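Local coordinates for outer membrane lipoprotein carrier protein LolA (Thermus thermophilus, PDB 2YZY), which probably belongs to the LolA-like carriers, which shuttle lipoproteins across the periplasm to the outer membrane, though its own role remains uncharacterised, at residues A[19-28]-A[40-49]. Residues are numbered along the deposited sequence; the frame is centred on the assembly and turned at random.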
loop_
_atom_site.group_PDB
_atom_site.type_symbol
_atom_site.label_atom_id
_atom_site.label_comp_id
_atom_site.label_asym_id
_atom_site.label_seq_id
_atom_site.Cartn_x
_atom_site.Cartn_y
_atom_site.Cartn_z
ATOM N N LEU A 19 9.270 9.254 4.627
ATOM C CA LEU A 19 8.232 8.513 5.337
ATOM C C LEU A 19 8.823 7.629 6.431
ATOM O O LEU A 19 8.357 6.511 6.657
ATOM C CB LEU A 19 7.433 7.647 4.361
ATOM C CG LEU A 19 6.616 8.393 3.302
ATOM C CD1 LEU A 19 5.919 7.391 2.395
ATOM C CD2 LEU A 19 5.601 9.298 3.985
ATOM N N SER A 20 9.846 8.140 7.109
ATOM C CA SER A 20 10.507 7.397 8.177
ATOM C C SER A 20 9.785 7.532 9.519
ATOM O O SER A 20 10.115 6.835 10.478
ATOM C CB SER A 20 11.961 7.865 8.315
ATOM O OG SER A 20 12.027 9.245 8.625
ATOM N N THR A 21 8.808 8.432 9.585
ATOM C CA THR A 21 8.027 8.636 10.804
ATOM C C THR A 21 6.645 8.019 10.578
ATOM O O THR A 21 6.256 7.766 9.440
ATOM C CB THR A 21 7.879 10.136 11.142
ATOM O OG1 THR A 21 7.350 10.835 10.010
ATOM C CG2 THR A 21 9.232 10.732 11.524
ATOM N N PRO A 22 5.884 7.772 11.657
ATOM C CA PRO A 22 4.555 7.171 11.511
ATOM C C PRO A 22 3.580 7.933 10.620
ATOM O O PRO A 22 3.535 9.166 10.622
ATOM C CB PRO A 22 4.052 7.077 12.953
ATOM C CG PRO A 22 5.312 6.977 13.750
ATOM C CD PRO A 22 6.216 7.972 13.078
ATOM N N TRP A 23 2.797 7.181 9.858
ATOM C CA TRP A 23 1.810 7.782 8.980
ATOM C C TRP A 23 0.680 6.807 8.700
ATOM O O TRP A 23 0.794 5.610 8.961
ATOM C CB TRP A 23 2.456 8.232 7.656
ATOM C CG TRP A 23 3.144 7.137 6.880
ATOM C CD1 TRP A 23 4.461 6.776 6.954
ATOM C CD2 TRP A 23 2.535 6.239 5.940
ATOM N NE1 TRP A 23 4.709 5.707 6.122
ATOM C CE2 TRP A 23 3.544 5.357 5.490
ATOM C CE3 TRP A 23 1.234 6.094 5.439
ATOM C CZ2 TRP A 23 3.292 4.340 4.563
ATOM C CZ3 TRP A 23 0.983 5.081 4.516
ATOM C CH2 TRP A 23 2.011 4.216 4.090
ATOM N N GLN A 24 -0.423 7.340 8.192
ATOM C CA GLN A 24 -1.570 6.527 7.837
ATOM C C GLN A 24 -2.179 7.117 6.582
ATOM O O GLN A 24 -1.935 8.285 6.248
ATOM C CB GLN A 24 -2.586 6.451 8.991
ATOM C CG GLN A 24 -3.020 7.765 9.614
ATOM C CD GLN A 24 -3.770 7.547 10.927
ATOM O OE1 GLN A 24 -3.281 6.864 11.823
ATOM N NE2 GLN A 24 -4.955 8.126 11.043
ATOM N N ALA A 25 -2.945 6.303 5.866
ATOM C CA ALA A 25 -3.546 6.754 4.626
ATOM C C ALA A 25 -4.765 5.934 4.255
ATOM O O ALA A 25 -5.064 4.912 4.874
ATOM C CB ALA A 25 -2.518 6.674 3.499
ATOM N N THR A 26 -5.474 6.410 3.241
ATOM C CA THR A 26 -6.647 5.723 2.731
ATOM C C THR A 26 -6.335 5.382 1.286
ATOM O O THR A 26 -5.928 6.251 0.514
ATOM C CB THR A 26 -7.886 6.627 2.781
ATOM O OG1 THR A 26 -8.143 6.994 4.140
ATOM C CG2 THR A 26 -9.110 5.903 2.200
ATOM N N VAL A 27 -6.510 4.115 0.927
ATOM C CA VAL A 27 -6.249 3.668 -0.435
ATOM C C VAL A 27 -7.575 3.265 -1.063
ATOM O O VAL A 27 -8.347 2.510 -0.472
ATOM C CB VAL A 27 -5.272 2.467 -0.461
ATOM C CG1 VAL A 27 -5.085 1.979 -1.895
ATOM C CG2 VAL A 27 -3.917 2.876 0.125
ATOM N N GLN A 28 -7.843 3.786 -2.253
ATOM C CA GLN A 28 -9.082 3.489 -2.957
ATOM C C GLN A 28 -8.806 3.292 -4.435
ATOM O O GLN A 28 -7.990 3.996 -5.023
ATOM C CB GLN A 28 -10.077 4.635 -2.771
ATOM C CG GLN A 28 -11.382 4.456 -3.533
ATOM C CD GLN A 28 -12.352 5.597 -3.295
ATOM O OE1 GLN A 28 -12.012 6.766 -3.479
ATOM N NE2 GLN A 28 -13.572 5.262 -2.889
ATOM N N LEU A 40 -11.759 -1.460 -4.356
ATOM C CA LEU A 40 -10.954 -1.780 -3.189
ATOM C C LEU A 40 -10.849 -0.512 -2.351
ATOM O O LEU A 40 -10.585 0.572 -2.875
ATOM C CB LEU A 40 -9.549 -2.240 -3.598
ATOM C CG LEU A 40 -8.604 -2.602 -2.447
ATOM C CD1 LEU A 40 -9.090 -3.871 -1.771
ATOM C CD2 LEU A 40 -7.192 -2.802 -2.975
ATOM N N LEU A 41 -11.082 -0.643 -1.051
ATOM C CA LEU A 41 -10.969 0.494 -0.146
ATOM C C LEU A 41 -10.322 -0.022 1.124
ATOM O O LEU A 41 -10.747 -1.037 1.671
ATOM C CB LEU A 41 -12.339 1.095 0.176
ATOM C CG LEU A 41 -12.306 2.314 1.111
ATOM C CD1 LEU A 41 -11.566 3.468 0.438
ATOM C CD2 LEU A 41 -13.723 2.749 1.452
ATOM N N ALA A 42 -9.292 0.671 1.594
ATOM C CA ALA A 42 -8.611 0.235 2.800
ATOM C C ALA A 42 -7.888 1.375 3.493
ATOM O O ALA A 42 -7.603 2.407 2.889
ATOM C CB ALA A 42 -7.612 -0.860 2.451
ATOM N N ARG A 43 -7.619 1.192 4.779
ATOM C CA ARG A 43 -6.860 2.180 5.530
ATOM C C ARG A 43 -5.505 1.528 5.761
ATOM O O ARG A 43 -5.419 0.324 5.997
ATOM C CB ARG A 43 -7.521 2.505 6.871
ATOM C CG ARG A 43 -8.813 3.309 6.764
ATOM C CD ARG A 43 -9.228 3.816 8.142
ATOM N NE ARG A 43 -10.436 4.638 8.118
ATOM C CZ ARG A 43 -11.667 4.174 8.314
ATOM N NH1 ARG A 43 -11.870 2.883 8.552
ATOM N NH2 ARG A 43 -12.696 5.012 8.292
ATOM N N VAL A 44 -4.446 2.322 5.674
ATOM C CA VAL A 44 -3.089 1.816 5.847
ATOM C C VAL A 44 -2.389 2.547 6.992
ATOM O O VAL A 44 -2.553 3.751 7.156
ATOM C CB VAL A 44 -2.291 1.995 4.541
ATOM C CG1 VAL A 44 -0.886 1.472 4.710
ATOM C CG2 VAL A 44 -3.005 1.274 3.395
ATOM N N TYR A 45 -1.612 1.802 7.777
ATOM C CA TYR A 45 -0.898 2.349 8.927
ATOM C C TYR A 45 0.549 1.904 8.910
ATOM O O TYR A 45 0.842 0.735 8.662
ATOM C CB TYR A 45 -1.548 1.860 10.222
ATOM C CG TYR A 45 -2.981 2.296 10.357
ATOM C CD1 TYR A 45 -3.305 3.490 10.996
ATOM C CD2 TYR A 45 -4.010 1.553 9.775
ATOM C CE1 TYR A 45 -4.617 3.940 11.051
ATOM C CE2 TYR A 45 -5.323 1.996 9.819
ATOM C CZ TYR A 45 -5.618 3.189 10.457
ATOM O OH TYR A 45 -6.917 3.638 10.481
ATOM N N ALA A 46 1.451 2.835 9.200
ATOM C CA ALA A 46 2.871 2.515 9.202
ATOM C C ALA A 46 3.605 3.084 10.404
ATOM O O ALA A 46 3.446 4.253 10.747
ATOM C CB ALA A 46 3.522 3.040 7.920
ATOM N N LEU A 47 4.402 2.232 11.042
ATOM C CA LEU A 47 5.233 2.622 12.176
ATOM C C LEU A 47 6.611 2.100 11.761
ATOM O O LEU A 47 7.050 1.037 12.202
ATOM C CB LEU A 47 4.744 1.943 13.462
ATOM C CG LEU A 47 5.422 2.347 14.778
ATOM C CD1 LEU A 47 5.432 3.861 14.927
ATOM C CD2 LEU A 47 4.689 1.700 15.941
ATOM N N PRO A 48 7.300 2.846 10.879
ATOM C CA PRO A 48 8.627 2.515 10.346
ATOM C C PRO A 48 9.691 2.083 11.345
ATOM O O PRO A 48 10.365 1.077 11.135
ATOM C CB PRO A 48 9.025 3.788 9.604
ATOM C CG PRO A 48 7.713 4.311 9.121
ATOM C CD PRO A 48 6.839 4.139 10.343
ATOM N N GLN A 49 9.847 2.839 12.425
ATOM C CA GLN A 49 10.861 2.516 13.422
ATOM C C GLN A 49 10.684 1.132 14.045
ATOM O O GLN A 49 11.661 0.501 14.454
ATOM C CB GLN A 49 10.879 3.587 14.516
ATOM C CG GLN A 49 12.004 3.420 15.521
ATOM C CD GLN A 49 12.242 4.675 16.337
ATOM O OE1 GLN A 49 11.341 5.173 17.013
ATOM N NE2 GLN A 49 13.464 5.197 16.277
HETATM O O HOH W 1 8.697 5.503 12.609
#
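Six backbone hydrogen bonds join Trp23, Ala25 and Val27 to Ala46, Val44 and Ala42, each residue giving its N-H and receiving one in return. The straightest runs from Val27 N to Ala42 O (2.8 Å, 172° at the hydrogen). Between these pairs lie the non-hydrogen-bonded ones, where CA-H groups lean on carbonyls, as Gln24 CA does on Val44 O at 3.0 Å. Beyond the strands, a water accepts from Gln49 N and donates to Ser20 O, bridging the ends of the two segments.

Apolar contacts dominate the face carrying Trp23, Val44 and Ala46. With CG set between its backbone N and carbonyl carbon (chi1 58°), the Trp23 ring lies against the methyl of its cross-strand partner: Ala46 CB makes a CH-pi contact 3.6 Å from the centroid of the five-membered ring. Leu19 CD1 meets the opposite face, while Val44 CG1 approaches the six-membered ring obliquely, 4.0 Å from Trp23 CH2. The other branch, Val44 CG2, meets Val27 CG2 at 3.8 Å. With an alanine here instead of Trp23, the Ala46 methyl would probably lose its CH-pi partner and a gap open between it and Leu19.

The other face is more polar. Gln24 OE1 sits at the Tyr45 ring edge, 3.3 Å from CE1, the amide turned 82° from the ring. Thr26 OG1 is hydrogen-bonded to Glu177 OE1 on strand 169-180, which flanks strand 23-30 on its other edge.

In this antiparallel hairpin, consistent with the curved, open beta structure of LolA-like proteins, backbone bonds therefore fix the register, whereas the indole-methyl packing depends on side-chain identity.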